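Local coordinates for protein diaminopimelate decarboxylase (Psychromonas ingrahamii, PDB 4XG1) that probably decarboxylates meso-2,6-diaminopimelate to L-lysine, using pyridoxal 5'-phosphate as cofactor, in the last step of bacterial lysine biosynthesis, at residues Pro29-Ser34 with Ala390-Val395; Val105-Ile110 with Met121-Glu126; His234-Gly239 with Lys270-Pro275; Ala302-Ala307 with Tyr341-Pro346. All coordinates share one frame; numbering follows the deposited sequence.

Contact 1 (Pro29-Ser34 with Ala390-Val395); sequences PAYIYS and AAEILV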
# COMPACT_ATOMS: atom_id res chain seq x y z
N PRO B 29 16.79 -3.55 -0.42
CA PRO B 29 16.39 -2.79 0.76
C PRO B 29 16.15 -3.66 1.94
O PRO B 29 15.87 -4.87 1.77
CB PRO B 29 15.06 -2.15 0.36
CG PRO B 29 14.58 -3.01 -0.76
CD PRO B 29 15.81 -3.39 -1.50
N ALA B 30 16.30 -3.07 3.11
CA ALA B 30 16.16 -3.85 4.34
C ALA B 30 15.65 -3.00 5.47
O ALA B 30 16.14 -1.90 5.70
CB ALA B 30 17.49 -4.45 4.72
N TYR B 31 14.65 -3.50 6.16
CA TYR B 31 14.19 -2.87 7.39
C TYR B 31 15.03 -3.42 8.51
O TYR B 31 15.26 -4.64 8.56
CB TYR B 31 12.73 -3.20 7.67
CG TYR B 31 11.75 -2.28 6.96
CD1 TYR B 31 11.47 -1.01 7.49
CD2 TYR B 31 11.07 -2.69 5.81
CE1 TYR B 31 10.59 -0.17 6.87
CE2 TYR B 31 10.16 -1.85 5.21
CZ TYR B 31 9.93 -0.60 5.73
OH TYR B 31 9.00 0.26 5.15
N ILE B 32 15.45 -2.54 9.41
CA ILE B 32 16.23 -2.96 10.56
C ILE B 32 15.64 -2.43 11.83
O ILE B 32 15.38 -1.23 11.94
CB ILE B 32 17.68 -2.45 10.43
CG1 ILE B 32 18.35 -3.11 9.23
CG2 ILE B 32 18.49 -2.81 11.68
CD1 ILE B 32 19.72 -2.57 8.91
N TYR B 33 15.44 -3.32 12.79
CA TYR B 33 14.77 -2.97 14.04
C TYR B 33 15.68 -3.19 15.25
O TYR B 33 16.45 -4.15 15.29
CB TYR B 33 13.52 -3.82 14.22
CG TYR B 33 12.52 -3.76 13.07
CD1 TYR B 33 11.97 -2.57 12.65
CD2 TYR B 33 12.13 -4.93 12.40
CE1 TYR B 33 11.07 -2.53 11.61
CE2 TYR B 33 11.24 -4.89 11.35
CZ TYR B 33 10.71 -3.69 10.96
OH TYR B 33 9.80 -3.66 9.92
N SER B 34 15.59 -2.26 16.21
CA SER B 34 16.28 -2.35 17.50
C SER B 34 15.43 -3.02 18.54
O SER B 34 14.42 -2.50 18.93
CB SER B 34 16.63 -0.95 18.02
OG SER B 34 16.90 -0.99 19.42
N ALA B 390 10.88 -6.39 1.17
CA ALA B 390 12.15 -6.28 1.82
C ALA B 390 12.32 -7.27 2.95
O ALA B 390 11.36 -7.77 3.52
CB ALA B 390 12.29 -4.88 2.41
N ALA B 391 13.57 -7.54 3.24
CA ALA B 391 13.92 -8.34 4.39
C ALA B 391 13.75 -7.47 5.60
O ALA B 391 13.93 -6.28 5.51
CB ALA B 391 15.35 -8.85 4.29
N GLU B 392 13.42 -8.07 6.72
CA GLU B 392 13.34 -7.37 7.97
C GLU B 392 14.23 -8.09 8.96
O GLU B 392 14.19 -9.31 9.09
CB GLU B 392 11.90 -7.35 8.49
CG GLU B 392 10.98 -6.47 7.70
CD GLU B 392 9.54 -6.67 8.06
OE1 GLU B 392 8.82 -7.31 7.28
OE2 GLU B 392 9.09 -6.19 9.12
N ILE B 393 15.03 -7.29 9.68
CA ILE B 393 16.08 -7.76 10.56
C ILE B 393 15.95 -7.16 11.92
O ILE B 393 15.77 -5.96 12.08
CB ILE B 393 17.42 -7.32 10.02
CG1 ILE B 393 17.63 -7.92 8.65
CG2 ILE B 393 18.57 -7.79 10.92
CD1 ILE B 393 18.78 -7.28 7.91
N LEU B 394 16.07 -8.00 12.93
CA LEU B 394 15.99 -7.57 14.31
C LEU B 394 17.36 -7.70 14.97
O LEU B 394 17.91 -8.81 15.03
CB LEU B 394 14.99 -8.43 15.08
CG LEU B 394 14.68 -7.95 16.50
CD1 LEU B 394 14.31 -6.48 16.58
CD2 LEU B 394 13.55 -8.77 17.07
N VAL B 395 17.87 -6.58 15.46
CA VAL B 395 19.14 -6.55 16.12
C VAL B 395 19.01 -6.60 17.64
O VAL B 395 18.20 -5.89 18.25
CB VAL B 395 19.94 -5.32 15.77
CG1 VAL B 395 21.23 -5.29 16.58
CG2 VAL B 395 20.27 -5.33 14.29
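Tyr31 and Tyr33 lie against Glu392 and Leu394 across a parallel strand pair of the beta domain that accompanies the TIM barrel in fold-type III pyridoxal phosphate enzymes. The polar link is Tyr33 OH to Glu392 OE2, 2.7 Å. The acid oxygen sits at the edge of the tyrosine ring, in its plane, whereas the hydroxyl reaches it from above the carboxylate plane, the two flat groups being turned 76° apart. The extended chain of Glu392 first passes alongside Tyr31, with Glu392 CG 3.7 Å from Tyr31 CB. On the same face Leu394 has CG anti to its backbone N (chi1 -172°), which brings CD1 to 3.6 Å from Tyr33 CB. The other face is mainly aliphatic: Ile32 CG2 meets Val395 CG2 at 4.0 Å, and helix 19-26 covers it through Val22 and Val23 on Ile32 and Thr26 on Ile393. Between the two faces runs a ladder of four backbone hydrogen bonds in which Tyr31 and Tyr33 each use both N and O, ending in a nearly straight bond from Val395 N to Tyr33 O (2.8 Å, 177°). Further out, Ser378 OG makes weak hydrogen bonds to both Tyr33 OH and Glu392 OE2, a potassium ion lies about 5 Å from the Glu392 side chain, and Tyr31 OH is held by Asp310 O. At the start of the pair, Pro29 follows a cis peptide bond, and its O lies 3.6 Å from Ala390 CB while accepting a hydrogen bond from Arg406 NH1.

Contact 2 (Val105-Ile110 with Met121-Glu126); sequences VGKTEI and MCFNVE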
# COMPACT_ATOMS: atom_id res chain seq x y z
N VAL B 105 -14.13 -1.08 12.26
CA VAL B 105 -15.50 -0.79 11.86
C VAL B 105 -16.13 -1.85 11.02
O VAL B 105 -17.32 -1.76 10.74
CB VAL B 105 -15.64 0.51 11.00
CG1 VAL B 105 -15.37 1.75 11.81
CG2 VAL B 105 -14.72 0.48 9.78
N GLY B 106 -15.36 -2.82 10.53
CA GLY B 106 -15.87 -3.74 9.51
C GLY B 106 -15.69 -5.19 9.86
O GLY B 106 -15.50 -6.03 8.98
N LYS B 107 -15.77 -5.51 11.13
CA LYS B 107 -15.53 -6.90 11.59
C LYS B 107 -16.54 -7.85 10.96
O LYS B 107 -17.74 -7.60 11.02
CB LYS B 107 -15.68 -6.97 13.11
CG LYS B 107 -14.75 -6.05 13.89
CD LYS B 107 -14.93 -6.25 15.37
CE LYS B 107 -14.19 -5.22 16.21
NZ LYS B 107 -14.90 -3.91 16.29
N THR B 108 -16.06 -8.92 10.34
CA THR B 108 -16.95 -9.99 9.79
C THR B 108 -17.34 -11.03 10.85
O THR B 108 -16.71 -11.15 11.92
CB THR B 108 -16.28 -10.79 8.66
OG1 THR B 108 -15.19 -11.57 9.18
CG2 THR B 108 -15.80 -9.89 7.60
N GLU B 109 -18.40 -11.76 10.55
CA GLU B 109 -18.90 -12.80 11.48
C GLU B 109 -17.81 -13.83 11.73
O GLU B 109 -17.58 -14.24 12.88
CB GLU B 109 -20.15 -13.47 10.92
CG GLU B 109 -21.34 -12.54 10.83
CD GLU B 109 -22.54 -13.16 10.16
OE1 GLU B 109 -23.15 -14.11 10.73
OE2 GLU B 109 -22.88 -12.68 9.04
N ILE B 110 -17.10 -14.17 10.66
CA ILE B 110 -15.98 -15.10 10.75
C ILE B 110 -14.90 -14.62 11.73
O ILE B 110 -14.42 -15.39 12.56
CB ILE B 110 -15.36 -15.38 9.37
CG1 ILE B 110 -16.36 -16.20 8.54
CG2 ILE B 110 -14.05 -16.15 9.50
CD1 ILE B 110 -15.91 -16.51 7.12
N MET B 121 -10.32 -10.47 25.44
CA MET B 121 -10.79 -9.53 26.44
C MET B 121 -12.02 -8.69 26.04
O MET B 121 -12.93 -8.56 26.84
CB MET B 121 -9.68 -8.56 26.82
CG MET B 121 -10.00 -7.66 28.00
SD MET B 121 -8.58 -6.64 28.48
CE MET B 121 -7.57 -7.85 29.29
N CYS B 122 -12.05 -8.12 24.84
CA CYS B 122 -13.07 -7.10 24.54
C CYS B 122 -13.16 -6.78 23.04
O CYS B 122 -12.16 -6.74 22.36
CB CYS B 122 -12.76 -5.81 25.34
SG CYS B 122 -14.15 -4.71 25.58
N PHE B 123 -14.37 -6.52 22.57
CA PHE B 123 -14.63 -6.00 21.25
C PHE B 123 -14.92 -4.52 21.37
O PHE B 123 -15.85 -4.14 22.03
CB PHE B 123 -15.84 -6.67 20.64
CG PHE B 123 -15.65 -8.12 20.31
CD1 PHE B 123 -15.77 -9.10 21.31
CD2 PHE B 123 -15.35 -8.53 19.02
CE1 PHE B 123 -15.60 -10.44 21.02
CE2 PHE B 123 -15.18 -9.87 18.71
CZ PHE B 123 -15.29 -10.82 19.72
N ASN B 124 -14.11 -3.66 20.76
CA ASN B 124 -14.38 -2.24 20.72
C ASN B 124 -15.31 -1.97 19.55
O ASN B 124 -14.87 -1.92 18.41
CB ASN B 124 -13.07 -1.47 20.57
CG ASN B 124 -12.20 -1.57 21.80
OD1 ASN B 124 -12.71 -1.79 22.91
ND2 ASN B 124 -10.88 -1.43 21.64
N VAL B 125 -16.60 -1.79 19.85
CA VAL B 125 -17.65 -1.70 18.83
C VAL B 125 -17.82 -0.28 18.28
O VAL B 125 -17.78 0.71 19.03
CB VAL B 125 -19.02 -2.18 19.38
CG1 VAL B 125 -20.14 -2.03 18.36
CG2 VAL B 125 -18.93 -3.63 19.81
N GLU B 126 -18.08 -0.21 16.98
CA GLU B 126 -18.10 1.05 16.22
C GLU B 126 -19.42 1.36 15.51
O GLU B 126 -19.59 2.42 14.97
CB GLU B 126 -17.00 0.99 15.14
CG GLU B 126 -15.62 0.71 15.74
CD GLU B 126 -14.52 1.65 15.25
OE1 GLU B 126 -14.86 2.72 14.71
OE2 GLU B 126 -13.32 1.30 15.43
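Lys107 leaves the backbone with CG anti to its own carbonyl carbon (chi1 -58°), runs extended to CE and bends at the last torsion (chi4 79°), which delivers NZ to the backbone O of Asn124. This hydrogen bond, 2.9 Å from Lys107 NZ to Asn124 O, comes from above the carbonyl plane and not along a lone pair. On the way the lysine chain passes the edge of the Phe123 ring, Lys107 CD lying 4.3 Å from Phe123 CD2. The ammonium has further mates, a salt bridge to Glu130 OE2, a hydrogen bond to Gly104 O and a cation-pi contact with Phe102, which probably compensate the charge of this buried group. Glu126 is bent at chi2 (-131°), folding its chain across Val105. Glu126 CB is 3.8 Å from Val105 CG1, and the same methyl group lies 3.5 Å from Glu126 CD. The carboxylate is gripped at both oxygens, OE2 by a salt bridge to Arg150 NH1 and OE1 by Gly173 N. An alanine at Glu126 would probably leave the charge of Arg150 and the N-H of Gly173 without their mate and open a gap beside Val105. The Glu126 side chain is about 5 Å from the bound cofactor-lysine adduct. Both segments belong to one beta-alpha-beta unit of the TIM barrel, strand 100-102, helix 109-117 and strand 122-125: Thr108 caps the helix, which covers Phe123 through Ile112, Ala115 and Leu116, while Val125 packs on the next helix, 128-140.

Contact 3 (His234-Gly239 with Lys270-Pro275); sequences HLDLGG and KLIFEP. With LLP ((2S)-2-amino-6-[[3-hydroxy-2-methyl-5-(phosphonooxymethyl)pyridin-4-yl]methylideneamino]hexanoic acid), chain T.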
# COMPACT_ATOMS: atom_id res chain seq x y z
N HIS B 234 -13.45 -1.21 32.54
CA HIS B 234 -12.24 -0.54 31.98
C HIS B 234 -12.56 0.58 30.99
O HIS B 234 -13.65 0.65 30.41
CB HIS B 234 -11.31 -1.57 31.31
CG HIS B 234 -11.89 -2.21 30.09
ND1 HIS B 234 -11.87 -1.61 28.84
CD2 HIS B 234 -12.52 -3.40 29.92
CE1 HIS B 234 -12.49 -2.39 27.97
NE2 HIS B 234 -12.88 -3.49 28.60
N LEU B 235 -11.58 1.46 30.86
CA LEU B 235 -11.62 2.57 29.94
C LEU B 235 -10.41 2.51 29.02
O LEU B 235 -9.26 2.56 29.49
CB LEU B 235 -11.56 3.88 30.70
CG LEU B 235 -11.50 5.15 29.83
CD1 LEU B 235 -12.80 5.36 29.09
CD2 LEU B 235 -11.17 6.33 30.72
N ASP B 236 -10.68 2.39 27.73
CA ASP B 236 -9.64 2.25 26.71
C ASP B 236 -9.46 3.61 25.99
O ASP B 236 -10.36 4.11 25.33
CB ASP B 236 -10.07 1.15 25.72
CG ASP B 236 -8.99 0.81 24.69
OD1 ASP B 236 -8.20 1.68 24.27
OD2 ASP B 236 -9.00 -0.34 24.22
N LEU B 237 -8.29 4.18 26.14
CA LEU B 237 -7.99 5.48 25.58
C LEU B 237 -7.29 5.50 24.20
O LEU B 237 -6.82 6.53 23.75
CB LEU B 237 -7.13 6.25 26.58
CG LEU B 237 -7.89 6.52 27.86
CD1 LEU B 237 -6.96 7.14 28.90
CD2 LEU B 237 -9.09 7.44 27.60
N GLY B 238 -7.26 4.35 23.54
CA GLY B 238 -6.70 4.24 22.21
C GLY B 238 -5.24 4.57 22.19
O GLY B 238 -4.55 4.47 23.23
N GLY B 239 -4.74 4.88 21.00
CA GLY B 239 -3.35 5.29 20.80
C GLY B 239 -3.37 6.74 20.38
O GLY B 239 -4.26 7.49 20.83
N LYS B 270 -9.88 0.58 35.42
CA LYS B 270 -8.75 0.04 34.70
C LYS B 270 -8.55 0.79 33.39
O LYS B 270 -9.48 0.92 32.60
CB LYS B 270 -8.97 -1.44 34.38
CG LYS B 270 -7.68 -2.13 33.98
CD LYS B 270 -7.94 -3.54 33.50
CE LYS B 270 -6.67 -4.35 33.47
NZ LYS B 270 -6.92 -5.69 32.90
N LEU B 271 -7.33 1.24 33.17
CA LEU B 271 -7.01 1.97 31.95
C LEU B 271 -6.29 1.11 30.89
O LEU B 271 -5.25 0.51 31.16
CB LEU B 271 -6.14 3.17 32.27
CG LEU B 271 -6.80 4.31 33.03
CD1 LEU B 271 -5.75 5.37 33.28
CD2 LEU B 271 -8.00 4.87 32.28
N ILE B 272 -6.88 1.05 29.70
CA ILE B 272 -6.27 0.39 28.58
C ILE B 272 -5.75 1.41 27.60
O ILE B 272 -6.44 2.36 27.25
CB ILE B 272 -7.25 -0.59 27.92
CG1 ILE B 272 -7.50 -1.77 28.86
CG2 ILE B 272 -6.66 -1.12 26.60
CD1 ILE B 272 -8.60 -2.70 28.43
N PHE B 273 -4.52 1.21 27.16
CA PHE B 273 -3.87 2.02 26.13
C PHE B 273 -3.46 1.19 24.92
O PHE B 273 -3.01 0.05 25.04
CB PHE B 273 -2.60 2.65 26.68
CG PHE B 273 -2.83 3.43 27.91
CD1 PHE B 273 -2.83 2.81 29.15
CD2 PHE B 273 -3.02 4.80 27.84
CE1 PHE B 273 -3.04 3.54 30.30
CE2 PHE B 273 -3.23 5.54 29.00
CZ PHE B 273 -3.24 4.90 30.22
N GLU B 274 -3.56 1.81 23.75
CA GLU B 274 -3.34 1.12 22.48
C GLU B 274 -2.27 1.79 21.64
O GLU B 274 -2.49 2.06 20.49
CB GLU B 274 -4.64 1.09 21.70
CG GLU B 274 -5.78 0.34 22.35
CD GLU B 274 -7.06 0.45 21.55
OE1 GLU B 274 -7.18 1.34 20.68
OE2 GLU B 274 -7.98 -0.36 21.75
N PRO B 275 -1.11 2.09 22.22
CA PRO B 275 -0.15 2.78 21.39
C PRO B 275 0.46 1.90 20.26
O PRO B 275 0.72 0.72 20.46
CB PRO B 275 0.95 3.16 22.40
CG PRO B 275 0.89 2.07 23.40
CD PRO B 275 -0.56 1.77 23.54
N1 LLP T . -6.13 2.14 18.13
C2 LLP T . -6.95 2.31 17.08
C2' LLP T . -8.41 1.96 17.23
C3 LLP T . -6.37 2.81 15.82
O3 LLP T . -7.17 3.03 14.75
C4 LLP T . -4.94 3.13 15.76
C4' LLP T . -4.27 3.68 14.55
C5 LLP T . -4.15 2.91 16.99
C6 LLP T . -4.80 2.40 18.10
C5' LLP T . -2.67 3.17 17.05
OP4 LLP T . -2.34 4.49 16.81
P LLP T . -0.85 5.06 16.90
OP1 LLP T . -0.03 4.06 16.10
OP2 LLP T . -0.89 6.53 16.40
OP3 LLP T . -0.50 5.23 18.39
N LLP T . -0.91 4.65 8.30
CA LLP T . -0.85 5.91 9.15
CB LLP T . -1.15 5.60 10.61
CG LLP T . -2.59 5.83 11.06
CD LLP T . -3.13 4.65 11.84
CE LLP T . -4.50 5.01 12.46
NZ LLP T . -5.10 4.07 13.42
C LLP T . 0.56 6.45 9.10
O LLP T . 1.46 5.85 8.54
OXT LLP T . 0.87 7.51 9.63
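Leu235 and Ile272 are joined at the centre of a parallel ladder that links two neighbouring strands of the TIM barrel, 234-236 and 270-273, through backbone hydrogen bonds: Leu235 N to Lys270 O, Ile272 N to Leu235 O, and Leu237 N to Ile272 O. Past the strand ends Glu274 N continues the pairing to Gly238 O at 2.9 Å, now from well above the carbonyl plane. Gly239 approaches so closely that a CB there would clash with Glu274 O.

Among the apolar contacts, Leu235 and Leu271 lie side by side, their CD2 atoms 3.8 Å apart. On the opposite face of the sheet Ile272 CD1 sits over one face of the His234 ring in a CH-pi contact, 3.8 Å from the centroid.

The polar group is a pair of acids. Asp236, with CG anti to its backbone N (chi1 -174°), takes Gly238 N on OD1 in an Asx turn and places OD2 2.7 Å from Glu274 OE2, the carboxylate planes being 85° apart. Asn124 ND2 makes a weak hydrogen bond to Asp236 OD2.

The other oxygen, Glu274 OE1, lies 2.9 Å from the pyridine N1 of the bound cofactor-lysine adduct. As in related decarboxylases, an acid facing this nitrogen would probably favour a protonated pyridine ring, which draws electrons from the substrate carbon during decarboxylation.

Contact 4 (Ala302-Ala307 with Tyr341-Pro346); sequences AIVDAA and YDIVGP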
# COMPACT_ATOMS: atom_id res chain seq x y z
N ALA B 302 18.79 11.38 -6.45
CA ALA B 302 19.38 10.12 -6.03
C ALA B 302 18.34 9.00 -6.24
O ALA B 302 17.30 8.99 -5.60
CB ALA B 302 19.81 10.16 -4.58
N ILE B 303 18.63 8.09 -7.13
CA ILE B 303 17.80 6.95 -7.39
C ILE B 303 18.29 5.79 -6.53
O ILE B 303 19.38 5.30 -6.73
CB ILE B 303 17.88 6.60 -8.87
CG1 ILE B 303 17.38 7.81 -9.65
CG2 ILE B 303 17.03 5.38 -9.19
CD1 ILE B 303 17.52 7.67 -11.13
N VAL B 304 17.45 5.36 -5.59
CA VAL B 304 17.79 4.31 -4.64
C VAL B 304 17.01 3.02 -4.91
O VAL B 304 16.12 3.01 -5.74
CB VAL B 304 17.51 4.79 -3.20
CG1 VAL B 304 18.47 5.92 -2.83
CG2 VAL B 304 16.04 5.24 -3.03
N ASP B 305 17.32 1.94 -4.21
CA ASP B 305 16.70 0.68 -4.50
C ASP B 305 15.47 0.39 -3.62
O ASP B 305 14.86 -0.68 -3.76
CB ASP B 305 17.72 -0.48 -4.45
CG ASP B 305 18.30 -0.71 -3.10
OD1 ASP B 305 17.97 0.03 -2.15
OD2 ASP B 305 19.07 -1.69 -2.92
N ALA B 306 15.11 1.31 -2.72
CA ALA B 306 13.83 1.26 -2.01
C ALA B 306 12.83 2.19 -2.70
O ALA B 306 13.23 3.18 -3.31
CB ALA B 306 14.00 1.65 -0.57
N ALA B 307 11.54 1.89 -2.57
CA ALA B 307 10.51 2.65 -3.21
C ALA B 307 9.22 2.70 -2.40
O ALA B 307 9.17 2.21 -1.28
CB ALA B 307 10.24 2.06 -4.59
N TYR B 341 19.14 16.84 -3.25
CA TYR B 341 18.57 15.71 -3.97
C TYR B 341 17.14 15.45 -3.55
O TYR B 341 16.79 15.55 -2.38
CB TYR B 341 19.38 14.43 -3.69
CG TYR B 341 20.77 14.39 -4.24
CD1 TYR B 341 21.01 14.14 -5.58
CD2 TYR B 341 21.86 14.58 -3.39
CE1 TYR B 341 22.31 14.10 -6.07
CE2 TYR B 341 23.16 14.53 -3.88
CZ TYR B 341 23.37 14.29 -5.21
OH TYR B 341 24.66 14.26 -5.67
N ASP B 342 16.33 15.04 -4.51
CA ASP B 342 15.15 14.25 -4.23
C ASP B 342 15.60 12.81 -4.21
O ASP B 342 16.29 12.33 -5.13
CB ASP B 342 14.10 14.46 -5.29
CG ASP B 342 13.33 15.73 -5.07
OD1 ASP B 342 13.73 16.55 -4.19
OD2 ASP B 342 12.31 15.92 -5.79
N ILE B 343 15.24 12.11 -3.14
CA ILE B 343 15.52 10.68 -3.00
C ILE B 343 14.35 9.89 -3.54
O ILE B 343 13.27 9.93 -2.98
CB ILE B 343 15.73 10.30 -1.54
CG1 ILE B 343 16.68 11.31 -0.89
CG2 ILE B 343 16.26 8.88 -1.42
CD1 ILE B 343 17.98 11.47 -1.62
N VAL B 344 14.58 9.16 -4.61
CA VAL B 344 13.49 8.47 -5.30
C VAL B 344 13.85 7.02 -5.66
O VAL B 344 15.01 6.66 -5.76
CB VAL B 344 13.08 9.24 -6.57
CG1 VAL B 344 12.65 10.66 -6.25
CG2 VAL B 344 14.21 9.24 -7.59
N GLY B 345 12.83 6.20 -5.88
CA GLY B 345 13.05 4.78 -6.07
C GLY B 345 12.90 4.41 -7.51
O GLY B 345 12.62 5.26 -8.33
N PRO B 346 12.99 3.11 -7.81
CA PRO B 346 12.84 2.62 -9.17
C PRO B 346 11.43 2.54 -9.72
O PRO B 346 11.26 2.19 -10.88
CB PRO B 346 13.41 1.21 -9.09
CG PRO B 346 14.15 1.15 -7.78
CD PRO B 346 13.33 2.02 -6.89
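Tyr341 opens the contact by placing CD1 of its ring 3.6 Å from the backbone N of Ala302. The same Ala302 N donates to Asp342 O at 3.0 Å. Ile343 then spans two partners on one face: its CD1 touches Ala302 CB at 3.7 Å and its CG2 lies 4.0 Å from Val304 CG1. Val344 uses both ends of its backbone, its N giving an almost straight bond to Ala302 O (177°) and its O accepting from Val304 N at 2.8 Å. These parallel strands belong to the mixed sheet of the C-terminal beta domain, and Val344 CG2 meets Ile303 CG1 on the face turned to the second subunit, where Val105 of that subunit packs on Ile303. Gly345 packs against residues 304-307, with its CA 3.2 Å from Ala306 O, so that a CB would clash there; its O bonds to Lys171 NZ of the second subunit. The Pro346 ring packs against the same loop, CD lying 3.2 Å from Val304 O and 3.9 Å from Ala307 CB. An alanine at Pro346 would probably open a gap beside Val304 O and the Ala307 methyl, where the ring CD now packs.

In the fold
Contact 1 pairs residues near the two ends of the chain and encloses the others, which follow in the order 2, 3, 4. Contacts 2 and 3 share the parallel sheet of the TIM barrel, their centres about 16 Å apart, and touch where Asn124 ND2 nears Glu274 and Cys122 packs on His234. Contacts 1 and 4 share the mixed sheet of the beta domain, centres about 19 Å apart, and touch where Pro29 packs on Asp305 and Ala306. Within one subunit contacts 2 and 4 have centres about 40 Å apart, yet across the dimer Val105 packs on Gly345 of the second subunit. The active site lies at this interface, where Glu349 of the second subunit binds the adduct.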